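ORC2 (Aeropyrum pernix, PDB 1W5T) binds DNA and takes part in regulating DNA replication, as an archaeal Cdc6/Orc protein that pairs an ATP-binding AAA+ domain with a C-terminal winged-helix domain. Local coordinates at residues Glu30-Ala35 with Val73-Glu78; Thr66-Phe71 with Phe208-Pro213. All coordinates share one frame; numbering follows the deposited sequence.

How the interactions relate
Both interactions use helix 65-82, the helix that follows the ATP-binding loop, and their centres lie about 10 Å apart. Interaction 2 takes its first turns, where T66 and T67 hold the nucleotide and the magnesium ion while L68 packs on edge strand 206-212. Interaction 1 takes turns farther along, where R75 and V76 meet E32 and A35 of helix 28-43; there the side chain of E32 is about 12 Å from the nucleotide. The two contacts touch directly: A31 CB lies 3.5 Å from L68 CD1, and E30 CB lies 3.6 Å from L210 CD2. Helix 28-43 thereby packs against both the helix and the edge strand of interaction 2.

Interaction 1. Residues Glu30-Ala35 with Val73-Glu78; sequences EAEALA and VKRVSE
A35 and V76 make a small apolar helix-helix contact between helix 28-43 and helix 65-82 of the AAA+ domain, with a looser pair of opposite charges, E32 and R75, beside it. The helices come close because the A35 side is only a methyl: the CA atoms of A35 and V76 are 5.4 Å apart. The CG2 branch of V76 does the touching, 3.7 Å from A35 CA and 4.0 Å from A35 CB, so it rests on the backbone of the helix as much as on the methyl. With CG1 anti to the backbone N (chi1 172°), CG2 is the branch left to face A35.

Nearer the surface, E32 and R75 reach toward each other without pairing. E32 OE1 stands 4.2 Å from R75 NH2, near the guanidinium plane and at its edge, too far for a salt bridge. The carboxylate and guanidinium planes are turned 66° apart, and the arginine chain bends at chi2 and chi3. Through its other terminal nitrogen, NH1, R75 makes a long salt bridge of 3.7 Å to E78 OE1 within its own helix. The guanidinium thus lies between two acids, and at these distances its attraction to each is probably weak.

Deeper in, A31 packs on L68, F71 and T72 of helix 65-82, and L34 reaches F208 and L210 of strand 206-212. V76 also touches L141 of strand 139-145, so both helices pack on the parallel sheet side by side, helix 28-43 over edge strand 206-212 and this part of helix 65-82 over strand 139-145.

Interaction 2. Residues Thr66-Phe71 with Phe208-Pro213; sequences TTLAKF and FKLHLP. With MG (magnesium ion), chain E; ANP (phosphoaminophosphonic acid-adenylate ester), chain D.
O1A on the alpha phosphate of the bound ATP analogue is gripped twice by T67: the backbone N donates to it over 2.8 Å, nearly straight at 165°, and T67 OG1 donates over the same length. The hydroxyl can do this because OG1 sits beside the backbone N (chi1 -67°), on the phosphate side of the helix. It also accepts a weak bond from the ribose O2', so a single threonine touches phosphate and sugar.

T66 serves the beta phosphate and the metal. Its N donates to O1B of the analogue over 3.1 Å, while T66 OG1 binds the magnesium ion at 2.3 Å and is also hydrogen-bonded to D145. The ion is further bound by O1B, by O2G of the gamma phosphate and by two waters, one of which donates to O2A of the analogue. O1B is therefore shared by the ion and the T66 amide, which would both draw charge from it.

The next residue, L68, points toward strand 206-212. With its CG anti to the backbone N (chi1 -176°), the side chain extends toward the strand, and the second torsion turns CD2 onto it, while CD1 lies by A31 of helix 28-43. The CD2 methyl lies 3.6 Å from L212 CD1 and 3.9 Å from L212 CD2, meeting both branches of the leucine, and is 4.2 Å from L210 CD2. No hydrogen bond joins helix and strand here; the link is apolar, and I54 of strand 51-56 touches both L68 and L212.

K65, G64 and I63 also bond the nucleotide. This is the Walker A site of a P-loop AAA+ ATPase, with the helix after the phosphate-binding loop packed on the parallel sheet.

Interaction 1. Residues Glu30-Ala35 with Val73-Glu78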
# COMPACT_ATOMS: atom_id res chain seq x y z
N GLU A 30 5.50 1.62 -15.16
CA GLU A 30 4.16 1.68 -14.62
C GLU A 30 3.69 3.10 -14.44
O GLU A 30 2.54 3.38 -14.70
CB GLU A 30 3.96 0.84 -13.35
CG GLU A 30 5.20 0.31 -12.66
CD GLU A 30 5.96 -0.75 -13.46
OE1 GLU A 30 5.55 -1.93 -13.44
OE2 GLU A 30 6.99 -0.39 -14.06
N ALA A 31 4.59 4.00 -14.06
CA ALA A 31 4.26 5.42 -13.92
C ALA A 31 3.96 6.06 -15.26
O ALA A 31 3.08 6.90 -15.34
CB ALA A 31 5.38 6.19 -13.22
N GLU A 32 4.69 5.67 -16.30
CA GLU A 32 4.43 6.18 -17.65
C GLU A 32 3.10 5.73 -18.22
O GLU A 32 2.43 6.52 -18.88
CB GLU A 32 5.48 5.72 -18.61
CG GLU A 32 6.85 5.89 -18.05
CD GLU A 32 7.56 7.09 -18.60
OE1 GLU A 32 7.04 8.22 -18.40
OE2 GLU A 32 8.66 6.89 -19.18
N ALA A 33 2.74 4.48 -17.94
CA ALA A 33 1.52 3.88 -18.45
C ALA A 33 0.32 4.55 -17.86
O ALA A 33 -0.62 4.85 -18.58
CB ALA A 33 1.47 2.35 -18.15
N LEU A 34 0.38 4.79 -16.54
CA LEU A 34 -0.66 5.48 -15.80
C LEU A 34 -0.76 6.91 -16.25
O LEU A 34 -1.85 7.43 -16.44
CB LEU A 34 -0.34 5.48 -14.32
CG LEU A 34 -0.95 4.41 -13.43
CD1 LEU A 34 -0.55 4.75 -12.00
CD2 LEU A 34 -2.44 4.37 -13.57
N ALA A 35 0.39 7.57 -16.38
CA ALA A 35 0.39 8.96 -16.83
C ALA A 35 -0.26 9.07 -18.20
O ALA A 35 -1.17 9.86 -18.39
CB ALA A 35 1.80 9.49 -16.85
N VAL A 73 1.01 11.62 -10.90
CA VAL A 73 0.22 12.81 -10.98
C VAL A 73 1.15 13.99 -11.26
O VAL A 73 0.84 14.88 -12.09
CB VAL A 73 -0.60 12.99 -9.68
CG1 VAL A 73 -1.21 14.38 -9.62
CG2 VAL A 73 -1.71 11.88 -9.62
N LYS A 74 2.31 13.97 -10.62
CA LYS A 74 3.34 14.96 -10.88
C LYS A 74 3.70 14.97 -12.36
O LYS A 74 3.69 16.04 -12.99
CB LYS A 74 4.56 14.76 -9.97
CG LYS A 74 5.59 15.88 -10.01
CD LYS A 74 6.77 15.60 -9.04
CE LYS A 74 7.85 14.63 -9.64
NZ LYS A 74 8.76 13.96 -8.61
N ARG A 75 3.97 13.80 -12.93
CA ARG A 75 4.21 13.69 -14.38
C ARG A 75 3.07 14.15 -15.27
O ARG A 75 3.31 14.81 -16.26
CB ARG A 75 4.67 12.26 -14.76
CG ARG A 75 6.06 11.96 -14.16
CD ARG A 75 7.19 12.73 -14.83
NE ARG A 75 7.26 12.34 -16.24
CZ ARG A 75 6.90 13.03 -17.33
NH1 ARG A 75 6.46 14.30 -17.29
NH2 ARG A 75 7.02 12.41 -18.51
N VAL A 76 1.84 13.77 -14.96
CA VAL A 76 0.70 14.25 -15.73
C VAL A 76 0.75 15.81 -15.79
O VAL A 76 0.70 16.44 -16.86
CB VAL A 76 -0.61 13.72 -15.15
CG1 VAL A 76 -1.81 14.37 -15.83
CG2 VAL A 76 -0.67 12.21 -15.32
N SER A 77 0.91 16.42 -14.63
CA SER A 77 1.04 17.87 -14.51
C SER A 77 2.20 18.47 -15.33
O SER A 77 1.97 19.46 -16.06
CB SER A 77 1.19 18.25 -13.03
OG SER A 77 0.70 19.55 -12.79
N GLU A 78 3.42 17.93 -15.22
CA GLU A 78 4.50 18.46 -16.07
C GLU A 78 4.19 18.35 -17.57
O GLU A 78 4.33 19.34 -18.31
CB GLU A 78 5.91 17.90 -15.80
CG GLU A 78 6.12 17.00 -14.60
CD GLU A 78 7.58 16.51 -14.43
OE1 GLU A 78 8.41 16.75 -15.35
OE2 GLU A 78 7.89 15.86 -13.37

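Interaction 2. Residues Thr66-Phe71 with Phe208-Pro213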
# COMPACT_ATOMS: atom_id res chain seq x y z
N THR A 66 1.95 4.73 -2.57
CA THR A 66 1.81 6.17 -2.43
C THR A 66 2.75 6.93 -3.35
O THR A 66 2.34 7.85 -4.04
CB THR A 66 1.97 6.57 -0.94
OG1 THR A 66 0.96 5.90 -0.18
CG2 THR A 66 1.67 8.03 -0.73
N THR A 67 4.02 6.54 -3.35
CA THR A 67 5.05 7.14 -4.20
C THR A 67 4.71 7.08 -5.68
O THR A 67 4.86 8.05 -6.37
CB THR A 67 6.40 6.45 -3.94
OG1 THR A 67 6.82 6.77 -2.62
CG2 THR A 67 7.53 7.06 -4.85
N LEU A 68 4.32 5.91 -6.18
CA LEU A 68 3.90 5.79 -7.57
C LEU A 68 2.76 6.74 -7.88
O LEU A 68 2.75 7.38 -8.93
CB LEU A 68 3.44 4.37 -7.90
CG LEU A 68 3.05 4.11 -9.38
CD1 LEU A 68 4.18 4.54 -10.35
CD2 LEU A 68 2.62 2.63 -9.59
N ALA A 69 1.77 6.81 -6.99
CA ALA A 69 0.59 7.60 -7.29
C ALA A 69 0.98 9.08 -7.35
O ALA A 69 0.58 9.78 -8.27
CB ALA A 69 -0.52 7.35 -6.23
N LYS A 70 1.79 9.55 -6.39
CA LYS A 70 2.14 10.95 -6.38
C LYS A 70 3.08 11.28 -7.49
O LYS A 70 2.94 12.31 -8.12
CB LYS A 70 2.74 11.41 -5.08
CG LYS A 70 1.79 11.48 -3.96
CD LYS A 70 2.59 11.74 -2.69
CE LYS A 70 1.72 12.42 -1.65
NZ LYS A 70 2.39 12.28 -0.35
N PHE A 71 4.04 10.40 -7.76
CA PHE A 71 4.94 10.68 -8.85
C PHE A 71 4.18 10.80 -10.18
O PHE A 71 4.50 11.67 -10.97
CB PHE A 71 6.05 9.63 -8.94
CG PHE A 71 7.03 9.88 -10.05
CD1 PHE A 71 8.13 10.70 -9.85
CD2 PHE A 71 6.89 9.24 -11.30
CE1 PHE A 71 9.05 10.93 -10.89
CE2 PHE A 71 7.83 9.43 -12.33
CZ PHE A 71 8.89 10.31 -12.14
N PHE A 208 -8.04 1.00 -15.45
CA PHE A 208 -6.73 0.38 -15.36
C PHE A 208 -6.37 0.15 -13.90
O PHE A 208 -6.43 1.07 -13.07
CB PHE A 208 -5.69 1.23 -16.07
CG PHE A 208 -4.36 0.56 -16.29
CD1 PHE A 208 -4.29 -0.72 -16.85
CD2 PHE A 208 -3.18 1.20 -15.95
CE1 PHE A 208 -3.05 -1.34 -17.04
CE2 PHE A 208 -1.93 0.59 -16.17
CZ PHE A 208 -1.87 -0.68 -16.70
N LYS A 209 -6.03 -1.10 -13.62
CA LYS A 209 -5.73 -1.57 -12.28
C LYS A 209 -4.28 -1.98 -12.33
O LYS A 209 -3.85 -2.73 -13.21
CB LYS A 209 -6.61 -2.75 -11.89
CG LYS A 209 -8.01 -2.38 -11.57
CD LYS A 209 -8.97 -3.54 -11.80
CE LYS A 209 -10.41 -3.06 -11.89
NZ LYS A 209 -11.34 -4.18 -12.12
N LEU A 210 -3.52 -1.49 -11.38
CA LEU A 210 -2.10 -1.77 -11.35
C LEU A 210 -1.69 -2.40 -10.01
O LEU A 210 -1.84 -1.79 -8.93
CB LEU A 210 -1.34 -0.46 -11.61
CG LEU A 210 0.11 -0.55 -12.03
CD1 LEU A 210 0.35 -1.71 -13.04
CD2 LEU A 210 0.47 0.81 -12.65
N HIS A 211 -1.16 -3.62 -10.06
CA HIS A 211 -0.76 -4.34 -8.88
C HIS A 211 0.74 -4.18 -8.64
O HIS A 211 1.56 -4.56 -9.45
CB HIS A 211 -1.16 -5.81 -9.04
CG HIS A 211 -0.68 -6.73 -7.96
ND1 HIS A 211 0.22 -7.74 -8.20
CD2 HIS A 211 -0.96 -6.78 -6.64
CE1 HIS A 211 0.47 -8.38 -7.07
NE2 HIS A 211 -0.22 -7.81 -6.11
N LEU A 212 1.11 -3.59 -7.51
CA LEU A 212 2.52 -3.42 -7.14
C LEU A 212 2.99 -4.57 -6.26
O LEU A 212 2.46 -4.76 -5.17
CB LEU A 212 2.70 -2.12 -6.39
CG LEU A 212 3.25 -0.89 -7.12
CD1 LEU A 212 2.98 -0.82 -8.62
CD2 LEU A 212 2.85 0.39 -6.44
N PRO A 213 3.97 -5.36 -6.70
CA PRO A 213 4.46 -6.41 -5.82
C PRO A 213 5.61 -5.83 -4.96
O PRO A 213 6.13 -4.73 -5.21
CB PRO A 213 5.03 -7.45 -6.81
CG PRO A 213 5.66 -6.57 -7.92
CD PRO A 213 4.68 -5.33 -7.99
MG MG E . 1.00 4.22 1.35
PG ANP D . 2.34 1.30 3.06
O1G ANP D . 2.77 1.56 4.56
O2G ANP D . 1.18 2.33 2.69
O3G ANP D . 1.88 -0.19 2.79
PB ANP D . 3.53 2.11 0.44
O1B ANP D . 2.46 3.23 0.11
O2B ANP D . 3.18 0.83 -0.37
N3B ANP D . 3.70 1.77 2.11
PA ANP D . 5.57 4.07 -0.14
O1A ANP D . 5.17 4.72 -1.54
O2A ANP D . 5.07 5.01 1.03
O3A ANP D . 5.03 2.55 -0.02
O5' ANP D . 7.16 3.79 -0.11
C5' ANP D . 8.01 3.40 0.98
C4' ANP D . 9.31 4.18 0.80
O4' ANP D . 10.04 3.70 -0.34
C3' ANP D . 9.08 5.66 0.49
O3' ANP D . 10.14 6.39 1.05
C2' ANP D . 9.18 5.77 -1.03
O2' ANP D . 9.52 7.05 -1.56
C1' ANP D . 10.24 4.72 -1.33
N9 ANP D . 9.98 4.07 -2.61
C8 ANP D . 9.04 3.08 -2.83
N7 ANP D . 9.03 2.68 -4.13
C5 ANP D . 9.98 3.37 -4.77
C6 ANP D . 10.58 3.53 -6.14
N6 ANP D . 10.17 2.80 -7.21
N1 ANP D . 11.56 4.46 -6.34
C2 ANP D . 12.03 5.23 -5.37
N3 ANP D . 11.57 5.19 -4.09
C4 ANP D . 10.54 4.27 -3.77
O HOH W 1 -0.93 3.67 0.61
O HOH W 2 2.68 5.47 2.05